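Local coordinates for protein beta-glucuronidase (uncultured Clostridium sp., PDB 6U7J) that hydrolyses beta-glucuronides as a family 2 glycosyl hydrolase of the gut microbiome, probably reactivating estrogens by removing their glucuronic acid, at residues V410-T415 with R443-T448. Residues are numbered along the deposited sequence; the frame is centred on the assembly and turned at random.
Sequences VMWSIT and RPITGT
Trp-412 and Arg-443 set the geometry on the helix side of this parallel strand pair. The indole swings out with CG anti to its carbonyl carbon (chi1 -53°), and the extended Arg-443 chain crosses it obliquely, bringing CD to the rim of the ring, 3.7 Å from NE1 of Trp-412. Ring and guanidinium planes are 61° apart, so the two groups do not stack flat. Ile-445 meets the same ring at its edge, its CD1 lying 3.5 Å from CD1 of Trp-412. Thr-446 lies with Ser-413 on the other face of the sheet from Trp-412 and Ile-445, and the thioether of Met-411 reaches it: with CG anti to N, SD comes to 3.8 Å from Thr-446 CG2 and crosswise to the Pro-444 ring, while the bend at chi3 turns CE to the same methyl, 4.0 Å from CG2 of Thr-446.

Backbone N-H...O hydrogen bonds fix the register. Trp-412 N donates to Pro-444 O in the carbonyl plane (3.1 Å, 166° at the hydrogen), and Thr-446 N returns to Trp-412 O almost along the C=O axis at 2.8 Å. Ile-414 N then donates to Thr-446 O. Thr-448 N bonds to Thr-415 O from above the carbonyl plane. With helix 424-439 as the crossover, this is a beta-alpha-beta unit of the TIM barrel.

Asp-440, just beyond that helix, accepts from Trp-412 NE1 and forms a salt bridge with Arg-443 NH1, while the backbone oxygens of Val-409, Lys-404 and His-406 take other guanidinium N-H groups. The chemistry thus implies that one carboxylate would largely balance the buried guanidinium charge and probably also fixes the rotation of the indole.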
ATOM      1  N   VAL B 410       6.459   2.607 -38.797  1.00 33.36           N
ATOM      2  CA  VAL B 410       6.648   3.801 -39.609  1.00 34.33           C
ATOM      3  C   VAL B 410       8.017   4.420 -39.427  1.00 35.02           C
ATOM      4  O   VAL B 410       8.336   5.403 -40.123  1.00 36.64           O
ATOM      5  CB  VAL B 410       5.546   4.846 -39.360  1.00 31.92           C
ATOM      6  CG1 VAL B 410       4.171   4.190 -39.529  1.00 28.65           C
ATOM      7  CG2 VAL B 410       5.712   5.505 -37.976  1.00 30.27           C
ATOM      8  N   MET B 411       8.857   3.869 -38.558  1.00 29.90           N
ATOM      9  CA  MET B 411      10.152   4.485 -38.323  1.00 32.48           C
ATOM     10  C   MET B 411      11.049   3.490 -37.598  1.00 35.46           C
ATOM     11  O   MET B 411      10.565   2.671 -36.815  1.00 31.05           O
ATOM     12  CB  MET B 411       9.995   5.784 -37.511  1.00 27.85           C
ATOM     13  CG  MET B 411      11.293   6.570 -37.305  1.00 34.27           C
ATOM     14  SD  MET B 411      11.037   8.337 -36.961  1.00 41.47           S
ATOM     15  CE  MET B 411      10.009   8.257 -35.497  1.00 33.74           C
ATOM     16  N   TRP B 412      12.355   3.553 -37.891  1.00 33.35           N
ATOM     17  CA  TRP B 412      13.353   2.734 -37.215  1.00 33.96           C
ATOM     18  C   TRP B 412      14.096   3.611 -36.224  1.00 34.74           C
ATOM     19  O   TRP B 412      14.576   4.685 -36.591  1.00 34.87           O
ATOM     20  CB  TRP B 412      14.378   2.116 -38.179  1.00 36.35           C
ATOM     21  CG  TRP B 412      13.815   1.333 -39.334  1.00 35.97           C
ATOM     22  CD1 TRP B 412      13.846   1.691 -40.637  1.00 35.03           C
ATOM     23  CD2 TRP B 412      13.171   0.050 -39.285  1.00 37.32           C
ATOM     24  NE1 TRP B 412      13.237   0.736 -41.409  1.00 35.91           N
ATOM     25  CE2 TRP B 412      12.811  -0.284 -40.607  1.00 37.35           C
ATOM     26  CE3 TRP B 412      12.844  -0.838 -38.251  1.00 33.98           C
ATOM     27  CZ2 TRP B 412      12.144  -1.467 -40.931  1.00 36.77           C
ATOM     28  CZ3 TRP B 412      12.179  -2.011 -38.569  1.00 34.15           C
ATOM     29  CH2 TRP B 412      11.839  -2.318 -39.900  1.00 35.80           C
ATOM     30  N   SER B 413      14.210   3.151 -34.984  1.00 31.53           N
ATOM     31  CA  SER B 413      15.106   3.776 -34.029  1.00 34.06           C
ATOM     32  C   SER B 413      16.321   2.878 -33.881  1.00 32.46           C
ATOM     33  O   SER B 413      16.179   1.690 -33.584  1.00 37.32           O
ATOM     34  CB  SER B 413      14.438   4.002 -32.672  1.00 29.91           C
ATOM     35  OG  SER B 413      15.420   4.301 -31.704  1.00 33.44           O
ATOM     36  N   ILE B 414      17.511   3.446 -34.080  1.00 31.07           N
ATOM     37  CA  ILE B 414      18.723   2.644 -34.191  1.00 31.53           C
ATOM     38  C   ILE B 414      19.515   2.599 -32.903  1.00 36.50           C
ATOM     39  O   ILE B 414      20.507   1.850 -32.832  1.00 32.43           O
ATOM     40  CB  ILE B 414      19.628   3.162 -35.329  1.00 32.81           C
ATOM     41  CG1 ILE B 414      20.073   4.584 -35.018  1.00 33.60           C
ATOM     42  CG2 ILE B 414      18.886   3.088 -36.664  1.00 31.77           C
ATOM     43  CD1 ILE B 414      21.268   5.036 -35.827  1.00 38.42           C
ATOM     44  N   THR B 415      19.125   3.380 -31.892  1.00 32.78           N
ATOM     45  CA  THR B 415      19.850   3.468 -30.637  1.00 32.00           C
ATOM     46  C   THR B 415      19.009   4.238 -29.625  1.00 32.48           C
ATOM     47  O   THR B 415      18.205   5.110 -29.984  1.00 31.95           O
ATOM     48  CB  THR B 415      21.220   4.142 -30.823  1.00 35.23           C
ATOM     49  OG1 THR B 415      21.976   4.050 -29.617  1.00 36.15           O
ATOM     50  CG2 THR B 415      21.070   5.607 -31.202  1.00 32.64           C
ATOM     51  N   ARG B 443      11.349   4.344 -44.998  1.00 43.62           N
ATOM     52  CA  ARG B 443      10.984   4.687 -43.626  1.00 44.60           C
ATOM     53  C   ARG B 443      11.992   5.644 -43.005  1.00 40.60           C
ATOM     54  O   ARG B 443      13.205   5.472 -43.176  1.00 37.47           O
ATOM     55  CB  ARG B 443      10.865   3.435 -42.742  1.00 40.27           C
ATOM     56  CG  ARG B 443       9.553   2.674 -42.853  1.00 38.27           C
ATOM     57  CD  ARG B 443       9.623   1.404 -41.977  1.00 38.83           C
ATOM     58  NE  ARG B 443       8.497   0.485 -42.160  1.00 33.93           N
ATOM     59  CZ  ARG B 443       8.518  -0.568 -42.972  1.00 35.35           C
ATOM     60  NH1 ARG B 443       9.596  -0.834 -43.689  1.00 35.54           N
ATOM     61  NH2 ARG B 443       7.460  -1.354 -43.078  1.00 35.16           N
ATOM     62  N   PRO B 444      11.511   6.655 -42.293  1.00 37.49           N
ATOM     63  CA  PRO B 444      12.399   7.542 -41.530  1.00 39.21           C
ATOM     64  C   PRO B 444      13.222   6.786 -40.493  1.00 37.72           C
ATOM     65  O   PRO B 444      12.844   5.715 -40.017  1.00 36.16           O
ATOM     66  CB  PRO B 444      11.429   8.507 -40.838  1.00 36.24           C
ATOM     67  CG  PRO B 444      10.146   8.352 -41.528  1.00 40.95           C
ATOM     68  CD  PRO B 444      10.100   7.052 -42.238  1.00 35.70           C
ATOM     69  N   ILE B 445      14.345   7.397 -40.121  1.00 34.10           N
ATOM     70  CA  ILE B 445      15.348   6.850 -39.219  1.00 36.61           C
ATOM     71  C   ILE B 445      15.485   7.806 -38.041  1.00 37.53           C
ATOM     72  O   ILE B 445      15.458   9.027 -38.235  1.00 38.25           O
ATOM     73  CB  ILE B 445      16.705   6.701 -39.949  1.00 37.12           C
ATOM     74  CG1 ILE B 445      16.616   5.651 -41.047  1.00 33.76           C
ATOM     75  CG2 ILE B 445      17.823   6.388 -38.977  1.00 36.75           C
ATOM     76  CD1 ILE B 445      16.149   4.342 -40.546  1.00 40.04           C
ATOM     77  N   THR B 446      15.647   7.266 -36.826  1.00 37.44           N
ATOM     78  CA  THR B 446      15.900   8.106 -35.654  1.00 35.33           C
ATOM     79  C   THR B 446      16.703   7.337 -34.608  1.00 35.78           C
ATOM     80  O   THR B 446      17.080   6.176 -34.796  1.00 30.30           O
ATOM     81  CB  THR B 446      14.597   8.635 -35.038  1.00 36.97           C
ATOM     82  OG1 THR B 446      14.904   9.590 -34.015  1.00 41.23           O
ATOM     83  CG2 THR B 446      13.789   7.510 -34.414  1.00 36.09           C
ATOM     84  N   GLY B 447      16.991   8.036 -33.515  1.00 36.06           N
ATOM     85  CA  GLY B 447      17.586   7.492 -32.306  1.00 36.04           C
ATOM     86  C   GLY B 447      17.340   8.519 -31.222  1.00 38.34           C
ATOM     87  O   GLY B 447      17.181   9.707 -31.514  1.00 38.31           O
ATOM     88  N   THR B 448      17.274   8.066 -29.973  1.00 36.49           N
ATOM     89  CA  THR B 448      16.877   8.967 -28.904  1.00 33.28           C
ATOM     90  C   THR B 448      18.093   9.540 -28.191  1.00 35.46           C
ATOM     91  O   THR B 448      19.109   8.868 -28.000  1.00 32.08           O
ATOM     92  CB  THR B 448      15.967   8.285 -27.877  1.00 35.10           C
ATOM     93  OG1 THR B 448      16.729   7.334 -27.114  1.00 39.64           O
ATOM     94  CG2 THR B 448      14.808   7.601 -28.571  1.00 32.26           C
TER